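Local coordinates for protein ATP phosphoribosyltransferase regulatory subunit (Lactococcus lactis, PDB 1Z7M) that is required for the first step of histidine biosynthesis and may allow feedback regulation of ATP phosphoribosyltransferase activity by histidine, at residues R45-F50 / S121-I126; V58-F63 / T96-F101; E139-G144 / C325-I330; S295-P300 / L331-R336; P300-G305 / I321-H326. All coordinates share one frame; numbering follows the deposited sequence.

Interaction 1: R45-F50 / S121-I126; sequences RLRKLF and SYFGKI
The guanidinium of Arg47 lies flat on one face of the Phe123 ring, its plane 19° from that of the ring. Arg47 CZ stands 3.9 Å from the Phe123 ring centroid and 9° off the ring normal, so the pair meets the geometry of a cation-pi stack. NH2 reaches back toward the root of the ring, 3.5 Å from Phe123 CG, while the aliphatic CG of Arg47 covers the far rim at 3.6 Å from Phe123 CZ. The polar end is also held by a salt bridge from NE to Glu57.

At the edge of the Phe123 ring, near its plane, sits Leu46 CB, 4.5 Å from CE2. Phe50 comes obliquely, its CD1 3.6 Å from Phe123 CZ and 4.0 Å from Ser121 CB; the Phe50 and Phe123 planes are 52° apart. No hydrogen bond links the two segments; the cation-pi stack and apolar packing join them.

Leu46 and Phe50 also touch Val166 of helix 152-169. Helix 33-52 packs antiparallel on strand 118-127 of the mixed sheet of the class II synthetase fold, where they probably correspond to the motif 1 helix and the first motif 2 strand.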
# COMPACT_ATOMS: atom_id res chain seq x y z
N ARG B 45 12.38 18.28 -32.05
CA ARG B 45 11.92 19.52 -32.64
C ARG B 45 11.41 20.47 -31.59
O ARG B 45 11.91 21.59 -31.46
CB ARG B 45 10.84 19.23 -33.68
CG ARG B 45 11.35 18.33 -34.78
CD ARG B 45 10.68 18.66 -36.08
NE ARG B 45 9.39 18.01 -36.20
CZ ARG B 45 9.24 16.73 -36.50
NH1 ARG B 45 10.30 15.97 -36.71
NH2 ARG B 45 8.03 16.21 -36.60
N LEU B 46 10.41 20.03 -30.82
CA LEU B 46 9.85 20.86 -29.77
C LEU B 46 10.92 21.33 -28.78
O LEU B 46 10.81 22.42 -28.23
CB LEU B 46 8.75 20.12 -29.01
CG LEU B 46 7.57 19.68 -29.86
CD1 LEU B 46 6.40 19.37 -28.95
CD2 LEU B 46 7.19 20.76 -30.84
N ARG B 47 11.95 20.53 -28.53
CA ARG B 47 13.00 20.96 -27.61
C ARG B 47 13.75 22.16 -28.19
O ARG B 47 14.04 23.12 -27.47
CB ARG B 47 13.98 19.83 -27.29
CG ARG B 47 13.52 18.91 -26.16
CD ARG B 47 14.65 18.62 -25.18
NE ARG B 47 14.17 17.83 -24.06
CZ ARG B 47 13.71 16.59 -24.17
NH1 ARG B 47 13.69 16.01 -25.37
NH2 ARG B 47 13.26 15.94 -23.10
N LYS B 48 14.07 22.12 -29.49
CA LYS B 48 14.77 23.25 -30.10
C LYS B 48 13.87 24.45 -29.83
O LYS B 48 14.25 25.40 -29.14
CB LYS B 48 14.94 23.06 -31.63
CG LYS B 48 15.61 21.75 -32.07
CD LYS B 48 17.10 21.86 -32.44
CE LYS B 48 17.70 20.49 -32.86
NZ LYS B 48 19.19 20.50 -33.08
N LEU B 49 12.65 24.36 -30.35
CA LEU B 49 11.65 25.41 -30.22
C LEU B 49 11.51 26.02 -28.83
O LEU B 49 11.54 27.24 -28.69
CB LEU B 49 10.31 24.86 -30.67
CG LEU B 49 9.12 25.79 -30.52
CD1 LEU B 49 9.36 27.08 -31.29
CD2 LEU B 49 7.87 25.07 -31.02
N PHE B 50 11.35 25.20 -27.82
CA PHE B 50 11.19 25.69 -26.46
C PHE B 50 12.45 26.34 -25.92
O PHE B 50 12.39 27.34 -25.21
CB PHE B 50 10.80 24.56 -25.51
CG PHE B 50 9.45 23.97 -25.78
CD1 PHE B 50 9.09 22.74 -25.21
CD2 PHE B 50 8.53 24.61 -26.61
CE1 PHE B 50 7.85 22.18 -25.46
CE2 PHE B 50 7.29 24.05 -26.86
CZ PHE B 50 6.95 22.84 -26.29
N SER B 121 9.25 23.79 -19.01
CA SER B 121 8.79 22.83 -19.99
C SER B 121 8.91 21.44 -19.37
O SER B 121 9.67 21.24 -18.42
CB SER B 121 9.60 22.93 -21.29
OG SER B 121 10.98 22.75 -21.07
N TYR B 122 8.14 20.49 -19.88
CA TYR B 122 8.18 19.13 -19.38
C TYR B 122 7.89 18.10 -20.47
O TYR B 122 7.04 18.31 -21.34
CB TYR B 122 7.17 18.97 -18.24
CG TYR B 122 5.75 19.34 -18.60
CD1 TYR B 122 4.90 18.43 -19.24
CD2 TYR B 122 5.24 20.60 -18.29
CE1 TYR B 122 3.58 18.76 -19.54
CE2 TYR B 122 3.92 20.93 -18.59
CZ TYR B 122 3.10 20.02 -19.21
OH TYR B 122 1.80 20.37 -19.49
N PHE B 123 8.63 17.00 -20.42
CA PHE B 123 8.50 15.90 -21.36
C PHE B 123 8.44 14.62 -20.55
O PHE B 123 9.46 14.11 -20.10
CB PHE B 123 9.71 15.83 -22.30
CG PHE B 123 9.97 17.10 -23.05
CD1 PHE B 123 10.43 18.24 -22.38
CD2 PHE B 123 9.76 17.16 -24.42
CE1 PHE B 123 10.68 19.41 -23.07
CE2 PHE B 123 10.01 18.33 -25.12
CZ PHE B 123 10.46 19.46 -24.44
N GLY B 124 7.24 14.09 -20.37
CA GLY B 124 7.11 12.88 -19.59
C GLY B 124 5.68 12.41 -19.55
O GLY B 124 4.83 12.91 -20.29
N LYS B 125 5.39 11.47 -18.67
CA LYS B 125 4.03 10.96 -18.59
C LYS B 125 3.37 11.00 -17.23
O LYS B 125 4.04 10.97 -16.20
CB LYS B 125 3.99 9.55 -19.16
CG LYS B 125 4.96 8.62 -18.52
CD LYS B 125 4.79 7.19 -19.01
CE LYS B 125 5.20 7.03 -20.46
NZ LYS B 125 5.24 5.58 -20.82
N ILE B 126 2.04 11.10 -17.27
CA ILE B 126 1.19 11.12 -16.08
C ILE B 126 0.47 9.78 -16.10
O ILE B 126 0.38 9.16 -17.15
CB ILE B 126 0.13 12.24 -16.13
CG1 ILE B 126 -0.70 12.12 -17.40
CG2 ILE B 126 0.79 13.58 -16.05
CD1 ILE B 126 -1.92 13.00 -17.37

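Interaction 2: V58-F63 / T96-F101; sequences VMPPSF and TLRYDF
Pro60 and Phe101 cross at about a right angle, with CG of the proline 3.6 Å from Phe101 CD2 and its CD 3.7 Å from Phe101 CE2. An alanine at Pro60 would lack CG and CD, and would probably open a gap beside the Phe101 ring and give the backbone more freedom to turn.

Arg98 folds back over Phe101: a bend at chi2 (-137°) places CD 4.0 Å above the centre of the Phe101 ring, and one at chi3 (-46°) turns NE. NH1 makes a weak hydrogen bond to Pro61 O, 3.4 Å long, whereas NH2 has a stronger partner in Lys125 O. The backbone adds a firmer link, Arg98 N to Ser62 O at 2.8 Å. Ser62 OG bonds Glu139 of the second subunit.

Phe63 and Leu97 form an antiparallel, non-hydrogen-bonded pair whose side chains lie side by side, pointing the same way. Phe63 CA also offers a CH...O contact to Thr96 O, 3.3 Å away.

The contact pairs strand 63-65, at the edge of a three-stranded antiparallel sheet, with its central strand 94-97, beside the main sheet: Phe101 stacks on Tyr122 of strand 118-127, and Pro60 rests on Pro104 and Leu105 of helix 102-111.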
# COMPACT_ATOMS: atom_id res chain seq x y z
N VAL B 58 11.97 20.98 -16.77
CA VAL B 58 12.01 20.51 -15.39
C VAL B 58 11.45 19.09 -15.34
O VAL B 58 10.58 18.73 -16.14
CB VAL B 58 11.19 21.40 -14.45
CG1 VAL B 58 10.10 22.09 -15.22
CG2 VAL B 58 10.58 20.56 -13.34
N MET B 59 11.95 18.28 -14.42
CA MET B 59 11.45 16.92 -14.31
C MET B 59 10.84 16.81 -12.93
O MET B 59 11.55 16.72 -11.92
CB MET B 59 12.60 15.94 -14.49
CG MET B 59 13.10 15.92 -15.92
SD MET B 59 14.58 14.99 -16.17
CE MET B 59 14.03 13.36 -15.83
N PRO B 60 9.49 16.84 -12.85
CA PRO B 60 8.81 16.75 -11.57
C PRO B 60 9.03 15.37 -11.00
O PRO B 60 9.27 14.42 -11.75
CB PRO B 60 7.35 16.98 -11.94
CG PRO B 60 7.40 17.62 -13.28
CD PRO B 60 8.52 16.91 -13.94
N PRO B 61 8.92 15.23 -9.67
CA PRO B 61 9.11 13.96 -8.98
C PRO B 61 8.05 12.96 -9.42
O PRO B 61 6.97 13.34 -9.87
CB PRO B 61 8.97 14.35 -7.52
CG PRO B 61 7.99 15.47 -7.60
CD PRO B 61 8.48 16.28 -8.74
N SER B 62 8.37 11.67 -9.31
CA SER B 62 7.44 10.62 -9.72
C SER B 62 6.27 10.44 -8.76
O SER B 62 5.19 10.05 -9.17
CB SER B 62 8.18 9.30 -9.88
OG SER B 62 9.08 9.35 -10.98
N PHE B 63 6.50 10.72 -7.48
CA PHE B 63 5.44 10.59 -6.50
C PHE B 63 5.17 11.90 -5.77
O PHE B 63 6.07 12.69 -5.51
CB PHE B 63 5.76 9.54 -5.45
CG PHE B 63 6.07 8.20 -6.03
CD1 PHE B 63 7.38 7.85 -6.35
CD2 PHE B 63 5.06 7.26 -6.24
CE1 PHE B 63 7.67 6.61 -6.88
CE2 PHE B 63 5.34 6.02 -6.77
CZ PHE B 63 6.65 5.69 -7.09
N THR B 96 0.82 9.47 -4.33
CA THR B 96 0.24 9.15 -5.61
C THR B 96 1.25 9.28 -6.77
O THR B 96 2.14 10.13 -6.75
CB THR B 96 -1.03 10.03 -5.86
OG1 THR B 96 -2.00 9.77 -4.82
CG2 THR B 96 -1.67 9.69 -7.19
N LEU B 97 1.09 8.41 -7.76
CA LEU B 97 1.93 8.40 -8.94
C LEU B 97 1.65 9.67 -9.72
O LEU B 97 0.50 10.10 -9.80
CB LEU B 97 1.59 7.20 -9.79
CG LEU B 97 2.81 6.59 -10.45
CD1 LEU B 97 3.74 6.12 -9.39
CD2 LEU B 97 2.44 5.45 -11.29
N ARG B 98 2.68 10.27 -10.32
CA ARG B 98 2.49 11.52 -11.05
C ARG B 98 1.16 11.54 -11.74
O ARG B 98 0.90 10.71 -12.60
CB ARG B 98 3.59 11.76 -12.08
CG ARG B 98 4.23 13.13 -11.92
CD ARG B 98 4.44 13.82 -13.25
NE ARG B 98 5.02 12.91 -14.23
CZ ARG B 98 6.26 12.44 -14.17
NH1 ARG B 98 7.07 12.80 -13.19
NH2 ARG B 98 6.67 11.57 -15.09
N TYR B 99 0.31 12.49 -11.34
CA TYR B 99 -1.01 12.63 -11.92
C TYR B 99 -1.14 13.88 -12.79
O TYR B 99 -1.93 13.91 -13.73
CB TYR B 99 -2.06 12.71 -10.82
CG TYR B 99 -3.48 12.59 -11.32
CD1 TYR B 99 -3.99 11.35 -11.70
CD2 TYR B 99 -4.32 13.69 -11.37
CE1 TYR B 99 -5.31 11.21 -12.11
CE2 TYR B 99 -5.65 13.56 -11.79
CZ TYR B 99 -6.13 12.31 -12.15
OH TYR B 99 -7.44 12.15 -12.51
N ASP B 100 -0.36 14.91 -12.46
CA ASP B 100 -0.43 16.16 -13.19
C ASP B 100 0.93 16.80 -13.30
O ASP B 100 1.77 16.64 -12.42
CB ASP B 100 -1.41 17.09 -12.47
CG ASP B 100 -1.41 18.50 -13.03
OD1 ASP B 100 -0.72 19.37 -12.47
OD2 ASP B 100 -2.11 18.73 -14.04
N PHE B 101 1.17 17.51 -14.40
CA PHE B 101 2.45 18.18 -14.61
C PHE B 101 2.41 19.65 -14.20
O PHE B 101 3.43 20.20 -13.82
CB PHE B 101 2.88 18.09 -16.09
CG PHE B 101 3.78 16.93 -16.42
CD1 PHE B 101 3.30 15.85 -17.15
CD2 PHE B 101 5.11 16.92 -16.02
CE1 PHE B 101 4.13 14.77 -17.49
CE2 PHE B 101 5.95 15.86 -16.35
CZ PHE B 101 5.46 14.78 -17.09

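Interaction 3: E139-G144 / C325-I330; sequences ENYQIG and CHMDTI
Cys325 O receives Ile143 N in a hydrogen bond of 3.1 Å, lying in the carbonyl plane on a lone pair, and a CH...O contact from Gln142 CA at 3.0 Å. Met327 N adds a weak bond to the same oxygen, and a second weak one, 3.2 Å, to Tyr141 O. The return bond from Cys325 N to Ile143 O closes the pair.

In the first turn of the helix, Asp328 takes over as partner. Its OD2 takes Tyr141 N on the syn side at 2.9 Å, the donor 24° out of the carboxylate plane. An alanine in place of Asp328 would remove the carboxylate and would probably leave Tyr141 N without its mate, unfastening this end of the strand from the helix.

Apolar contacts follow Met327, bent at chi2 (-59°) and chi3 (-42°): CG packs at the edge of the Tyr141 ring, 3.7 Å from CD2, and SD turns to Ile143 CD1. Gln142 NE2 meets the His326 ring edge.

Strand 320-326 running into helix 327-338 resembles motif 3 of class II synthetases. Strand 139-148 is hydrogen-bonded along its other edge to strand 118-127, while Leu39 and Ile42 of helix 33-52 cover Met327.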
# COMPACT_ATOMS: atom_id res chain seq x y z
N GLU B 139 -1.22 5.12 -19.36
CA GLU B 139 0.08 5.78 -19.43
C GLU B 139 -0.03 6.86 -20.51
O GLU B 139 -0.19 6.58 -21.70
CB GLU B 139 1.17 4.77 -19.79
CG GLU B 139 2.28 4.66 -18.77
CD GLU B 139 3.03 3.34 -18.88
OE1 GLU B 139 2.40 2.29 -18.61
OE2 GLU B 139 4.23 3.35 -19.24
N ASN B 140 0.04 8.12 -20.07
CA ASN B 140 -0.13 9.27 -20.94
C ASN B 140 1.08 10.16 -20.99
O ASN B 140 1.43 10.79 -20.00
CB ASN B 140 -1.29 10.10 -20.43
CG ASN B 140 -2.56 9.31 -20.36
OD1 ASN B 140 -3.30 9.41 -19.39
ND2 ASN B 140 -2.84 8.54 -21.39
N TYR B 141 1.68 10.23 -22.18
CA TYR B 141 2.86 11.04 -22.42
C TYR B 141 2.43 12.43 -22.85
O TYR B 141 1.67 12.59 -23.81
CB TYR B 141 3.69 10.43 -23.54
CG TYR B 141 5.14 10.83 -23.49
CD1 TYR B 141 6.08 10.02 -22.86
CD2 TYR B 141 5.58 12.02 -24.08
CE1 TYR B 141 7.43 10.38 -22.83
CE2 TYR B 141 6.94 12.39 -24.04
CZ TYR B 141 7.84 11.56 -23.41
OH TYR B 141 9.17 11.90 -23.36
N GLN B 142 2.90 13.44 -22.15
CA GLN B 142 2.53 14.78 -22.52
C GLN B 142 3.79 15.60 -22.67
O GLN B 142 4.85 15.21 -22.17
CB GLN B 142 1.66 15.39 -21.45
CG GLN B 142 0.62 14.47 -20.92
CD GLN B 142 -0.23 15.12 -19.85
OE1 GLN B 142 0.28 15.77 -18.95
NE2 GLN B 142 -1.54 14.95 -19.96
N ILE B 143 3.65 16.73 -23.37
CA ILE B 143 4.72 17.72 -23.56
C ILE B 143 4.03 19.07 -23.38
O ILE B 143 3.02 19.34 -24.02
CB ILE B 143 5.37 17.67 -24.96
CG1 ILE B 143 5.94 16.29 -25.25
CG2 ILE B 143 6.51 18.64 -25.00
CD1 ILE B 143 6.64 16.19 -26.58
N GLY B 144 4.55 19.91 -22.50
CA GLY B 144 3.90 21.18 -22.30
C GLY B 144 4.81 22.22 -21.70
O GLY B 144 5.95 21.92 -21.36
N CYS B 325 0.57 19.06 -24.48
CA CYS B 325 0.42 18.24 -25.68
C CYS B 325 0.14 16.80 -25.35
O CYS B 325 0.86 16.17 -24.58
CB CYS B 325 1.69 18.32 -26.55
SG CYS B 325 2.08 19.97 -27.12
N HIS B 326 -0.93 16.27 -25.95
CA HIS B 326 -1.33 14.91 -25.72
C HIS B 326 -0.75 14.04 -26.81
O HIS B 326 -1.42 13.69 -27.78
CB HIS B 326 -2.85 14.87 -25.69
CG HIS B 326 -3.44 15.81 -24.69
ND1 HIS B 326 -4.39 16.75 -25.02
CD2 HIS B 326 -3.16 16.01 -23.38
CE1 HIS B 326 -4.66 17.50 -23.97
NE2 HIS B 326 -3.92 17.08 -22.96
N MET B 327 0.52 13.68 -26.63
CA MET B 327 1.30 12.87 -27.56
C MET B 327 0.68 11.54 -27.95
O MET B 327 0.90 11.05 -29.04
CB MET B 327 2.69 12.64 -26.98
CG MET B 327 3.39 13.89 -26.48
SD MET B 327 3.66 15.21 -27.72
CE MET B 327 4.17 14.28 -29.20
N ASP B 328 -0.08 10.93 -27.05
CA ASP B 328 -0.69 9.65 -27.38
C ASP B 328 -1.71 9.90 -28.46
O ASP B 328 -1.81 9.16 -29.44
CB ASP B 328 -1.36 9.03 -26.16
CG ASP B 328 -0.36 8.71 -25.05
OD1 ASP B 328 0.51 7.81 -25.24
OD2 ASP B 328 -0.43 9.38 -23.99
N THR B 329 -2.48 10.96 -28.28
CA THR B 329 -3.50 11.33 -29.24
C THR B 329 -2.83 11.77 -30.54
O THR B 329 -3.31 11.45 -31.63
CB THR B 329 -4.40 12.44 -28.69
OG1 THR B 329 -5.00 11.99 -27.46
CG2 THR B 329 -5.50 12.79 -29.69
N ILE B 330 -1.71 12.47 -30.44
CA ILE B 330 -1.00 12.92 -31.62
C ILE B 330 -0.42 11.74 -32.43
O ILE B 330 -0.58 11.66 -33.64
CB ILE B 330 0.12 13.93 -31.23
CG1 ILE B 330 -0.52 15.14 -30.54
CG2 ILE B 330 0.89 14.38 -32.47
CD1 ILE B 330 0.45 16.16 -29.98

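Interaction 4: S295-P300 / L331-R336; sequences SAANQP and LKALER
Ala296, Arg336 and Ala333 supply most of the surface buried where the loop joining strands 288-294 and 302-306 meets helix 327-338, the helix that probably corresponds to motif 3 of the class II synthetase fold. Ala296 and Ala333 come closest in backbone, their CA atoms 4.6 Å apart, and with methyl groups as their side chains the loop can lie directly against the helix. Ala296 CB touches Ala333 CB at 3.6 Å, and Ala297 CB reaches the same methyl at 3.9 Å, so Ala333 CB packs against two loop alanines at once. Leu172 and Ser294 also pack on Ala333.

One turn further on, Arg336 lies across the carbonyl of Ala296. CG stands anti to the carbonyl carbon (chi1 -69°), and the bend at chi3 (62°) sets NE off the extended line. Its aliphatic CD is what touches Ala296 O, at 3.3 Å. NH1 stays 3.7 Å from that oxygen and 4.2 Å from Asn298 OD1, and neither approach amounts to a hydrogen bond, so the guanidinium is a cover here rather than an anchor. The loop has a second engagement: Ala297 O is hydrogen-bonded by a polar side chain from the chain of another protein in the assembly.

The Ala296 carbonyl also takes a CH...O contact from the helix, Ala333 CA to Ala296 O at 3.5 Å, with 142° at the hydrogen.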
# COMPACT_ATOMS: atom_id res chain seq x y z
N SER B 295 -8.26 16.09 -37.43
CA SER B 295 -9.33 15.31 -38.03
C SER B 295 -9.05 13.83 -37.84
O SER B 295 -9.93 13.01 -38.05
CB SER B 295 -9.44 15.62 -39.52
OG SER B 295 -8.17 15.52 -40.16
N ALA B 296 -7.83 13.51 -37.41
CA ALA B 296 -7.43 12.12 -37.22
C ALA B 296 -7.54 11.57 -35.79
O ALA B 296 -7.03 10.48 -35.50
CB ALA B 296 -6.01 11.94 -37.73
N ALA B 297 -8.19 12.29 -34.90
CA ALA B 297 -8.36 11.83 -33.53
C ALA B 297 -9.59 12.48 -32.93
O ALA B 297 -10.00 13.57 -33.33
CB ALA B 297 -7.14 12.16 -32.70
N ASN B 298 -10.17 11.81 -31.94
CA ASN B 298 -11.39 12.29 -31.30
C ASN B 298 -11.10 13.14 -30.07
O ASN B 298 -11.97 13.82 -29.53
CB ASN B 298 -12.23 11.08 -30.90
CG ASN B 298 -12.11 9.95 -31.91
OD1 ASN B 298 -12.61 10.03 -33.03
ND2 ASN B 298 -11.41 8.89 -31.52
N GLN B 299 -9.85 13.09 -29.64
CA GLN B 299 -9.45 13.85 -28.49
C GLN B 299 -8.63 15.05 -28.92
O GLN B 299 -8.12 15.09 -30.04
CB GLN B 299 -8.65 12.94 -27.57
CG GLN B 299 -9.51 11.95 -26.84
CD GLN B 299 -9.86 12.47 -25.45
N PRO B 300 -8.53 16.06 -28.04
CA PRO B 300 -7.74 17.23 -28.41
C PRO B 300 -6.24 16.89 -28.42
O PRO B 300 -5.77 16.12 -27.60
CB PRO B 300 -8.12 18.26 -27.34
CG PRO B 300 -8.49 17.43 -26.18
CD PRO B 300 -9.28 16.31 -26.79
N LEU B 331 0.23 10.79 -31.76
CA LEU B 331 0.80 9.66 -32.47
C LEU B 331 -0.31 8.78 -33.05
O LEU B 331 -0.18 8.24 -34.15
CB LEU B 331 1.67 8.83 -31.52
CG LEU B 331 2.86 9.53 -30.85
CD1 LEU B 331 3.53 8.56 -29.92
CD2 LEU B 331 3.84 10.03 -31.89
N LYS B 332 -1.39 8.65 -32.31
CA LYS B 332 -2.51 7.85 -32.78
C LYS B 332 -3.10 8.50 -34.03
O LYS B 332 -3.60 7.81 -34.91
CB LYS B 332 -3.57 7.77 -31.69
CG LYS B 332 -4.77 6.90 -32.02
CD LYS B 332 -5.70 6.82 -30.81
CE LYS B 332 -4.95 6.25 -29.59
NZ LYS B 332 -5.36 6.87 -28.30
N ALA B 333 -3.05 9.83 -34.08
CA ALA B 333 -3.57 10.59 -35.21
C ALA B 333 -2.62 10.55 -36.39
O ALA B 333 -3.05 10.53 -37.54
CB ALA B 333 -3.84 12.03 -34.81
N LEU B 334 -1.32 10.54 -36.11
CA LEU B 334 -0.33 10.49 -37.17
C LEU B 334 -0.43 9.16 -37.88
O LEU B 334 -0.10 9.05 -39.05
CB LEU B 334 1.08 10.66 -36.61
CG LEU B 334 1.46 12.05 -36.13
CD1 LEU B 334 2.67 11.95 -35.26
CD2 LEU B 334 1.71 12.97 -37.31
N GLU B 335 -0.87 8.13 -37.17
CA GLU B 335 -1.00 6.83 -37.80
C GLU B 335 -2.23 6.75 -38.67
O GLU B 335 -2.14 6.38 -39.84
CB GLU B 335 -1.02 5.74 -36.75
CG GLU B 335 0.36 5.39 -36.26
CD GLU B 335 0.32 4.32 -35.20
OE1 GLU B 335 -0.40 3.30 -35.41
OE2 GLU B 335 1.00 4.48 -34.17
N ARG B 336 -3.39 7.10 -38.11
CA ARG B 336 -4.62 7.06 -38.88
C ARG B 336 -4.40 7.90 -40.14
O ARG B 336 -4.72 7.46 -41.25
CB ARG B 336 -5.79 7.64 -38.07
CG ARG B 336 -6.22 6.78 -36.90
CD ARG B 336 -7.52 7.30 -36.29
NE ARG B 336 -8.62 7.26 -37.26
CZ ARG B 336 -9.82 7.81 -37.07
NH1 ARG B 336 -10.10 8.46 -35.94
NH2 ARG B 336 -10.75 7.71 -38.01

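Interaction 5: P300-G305 / I321-H326; sequences PILSGG and IGFCCH
Leu302 lays its CD1 obliquely against the Phe323 ring, 3.7 Å from CD1 of the phenylalanine. CG is anti to the backbone N (chi1 176°), and the side chain lies on the sheet face shared with Phe323 and Cys325, whose SG lies 4.1 Å from Leu302 CD1. Phe323 CB passes 3.3 Å from Ser303 O and close to Gly304 CA; the glycine has no side chain to put between the strands. Ile159, Ala163 and Val166 of helix 152-169 cover the Phe323 ring.

Four antiparallel pairs, Leu302 with Cys325 through Gly305 with Gly322, set the register. Ser303 and Cys324 exchange both hydrogen bonds, with Cys324 N to Ser303 O at 2.8 Å. Gly305 and Gly322 do the same, Gly305 N lying 2.9 Å from Gly322 O. The strands are central in the mixed sheet: strand 320-326 has strand 139-148 on its other side, and strand 302-306 has strand 288-294.

Just past the Leu302-Cys325 pair, His326 grips the loop before strand 302-306 twice. Its backbone N bonds Ile301 O at 2.9 Å. Its ring ND1 donates to Pro300 O over 3.0 Å, with the oxygen near the ring plane although the donor stands 51° out of the carbonyl plane. Ser303 OG lies at the ring edge, 3.1 Å from CE1. Donation from ND1 implies a proton on that nitrogen; the ND1 bond fixes the rotation of the imidazole, and together with the backbone bond it ties the loop to the start of helix 327-338.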
# COMPACT_ATOMS: atom_id res chain seq x y z
N PRO B 300 -8.53 16.06 -28.04
CA PRO B 300 -7.74 17.23 -28.41
C PRO B 300 -6.24 16.89 -28.42
O PRO B 300 -5.77 16.12 -27.60
CB PRO B 300 -8.12 18.26 -27.34
CG PRO B 300 -8.49 17.43 -26.18
CD PRO B 300 -9.28 16.31 -26.79
N ILE B 301 -5.50 17.43 -29.38
CA ILE B 301 -4.07 17.15 -29.44
C ILE B 301 -3.35 18.12 -28.51
O ILE B 301 -2.25 17.84 -28.02
CB ILE B 301 -3.52 17.29 -30.88
CG1 ILE B 301 -3.89 18.66 -31.47
CG2 ILE B 301 -4.04 16.16 -31.74
CD1 ILE B 301 -3.45 18.85 -32.90
N LEU B 302 -3.97 19.26 -28.26
CA LEU B 302 -3.37 20.25 -27.39
C LEU B 302 -4.46 21.07 -26.71
O LEU B 302 -5.51 21.34 -27.29
CB LEU B 302 -2.45 21.16 -28.21
CG LEU B 302 -1.78 22.35 -27.51
CD1 LEU B 302 -0.62 22.83 -28.35
CD2 LEU B 302 -2.77 23.46 -27.32
N SER B 303 -4.19 21.45 -25.47
CA SER B 303 -5.12 22.22 -24.67
C SER B 303 -4.35 23.02 -23.63
O SER B 303 -3.23 22.69 -23.27
CB SER B 303 -6.11 21.30 -23.98
OG SER B 303 -5.44 20.36 -23.15
N GLY B 304 -4.98 24.08 -23.15
CA GLY B 304 -4.32 24.89 -22.17
C GLY B 304 -5.10 26.15 -21.93
O GLY B 304 -6.21 26.33 -22.42
N GLY B 305 -4.48 27.04 -21.16
CA GLY B 305 -5.12 28.30 -20.83
C GLY B 305 -4.45 28.99 -19.67
O GLY B 305 -3.40 28.59 -19.19
N ILE B 321 0.04 30.78 -17.04
CA ILE B 321 -0.59 30.25 -18.22
C ILE B 321 0.32 29.22 -18.87
O ILE B 321 1.54 29.25 -18.70
CB ILE B 321 -0.95 31.41 -19.23
CG1 ILE B 321 -1.56 30.84 -20.51
CG2 ILE B 321 0.28 32.25 -19.55
CD1 ILE B 321 -2.08 31.92 -21.43
N GLY B 322 -0.27 28.28 -19.61
CA GLY B 322 0.51 27.27 -20.27
C GLY B 322 -0.38 26.37 -21.07
O GLY B 322 -1.57 26.61 -21.21
N PHE B 323 0.21 25.33 -21.64
CA PHE B 323 -0.57 24.38 -22.41
C PHE B 323 0.11 23.02 -22.35
O PHE B 323 1.24 22.90 -21.87
CB PHE B 323 -0.78 24.86 -23.87
CG PHE B 323 0.47 24.92 -24.70
CD1 PHE B 323 1.05 23.77 -25.20
CD2 PHE B 323 1.04 26.15 -25.02
CE1 PHE B 323 2.17 23.83 -26.01
CE2 PHE B 323 2.16 26.23 -25.83
CZ PHE B 323 2.73 25.07 -26.33
N CYS B 324 -0.59 22.00 -22.84
CA CYS B 324 -0.09 20.65 -22.78
C CYS B 324 -0.41 19.86 -24.03
O CYS B 324 -1.50 19.96 -24.57
CB CYS B 324 -0.68 19.95 -21.57
SG CYS B 324 -0.63 18.19 -21.64
N CYS B 325 0.57 19.06 -24.48
CA CYS B 325 0.42 18.24 -25.68
C CYS B 325 0.14 16.80 -25.35
O CYS B 325 0.86 16.17 -24.58
CB CYS B 325 1.69 18.32 -26.55
SG CYS B 325 2.08 19.97 -27.12
N HIS B 326 -0.93 16.27 -25.95
CA HIS B 326 -1.33 14.91 -25.72
C HIS B 326 -0.75 14.04 -26.81
O HIS B 326 -1.42 13.69 -27.78
CB HIS B 326 -2.85 14.87 -25.69
CG HIS B 326 -3.44 15.81 -24.69
ND1 HIS B 326 -4.39 16.75 -25.02
CD2 HIS B 326 -3.16 16.01 -23.38
CE1 HIS B 326 -4.66 17.50 -23.97
NE2 HIS B 326 -3.92 17.08 -22.96

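In the fold
Interactions 1, 3 and 5 step across one mixed sheet. Interactions 1 and 3 have centres 10 Å apart and meet in the bond from Gln142 N to Gly124 O, 2.7 Å; interactions 3 and 5 are also 10 Å apart and share Cys325 and His326. Interaction 2 attaches beside strand 118-127, where Val58 N lies 2.8 Å from Ser121 O. Interactions 2 and 4 are the farthest apart, about 26 Å between centres. Interaction 4 joins interaction 5 through Pro300 and interaction 3 through helix 327-338. Interactions 1, 2 and 3 approach the second subunit, whereas interaction 4 faces the chain of another protein, so the contacts connect two interfaces through the sheet.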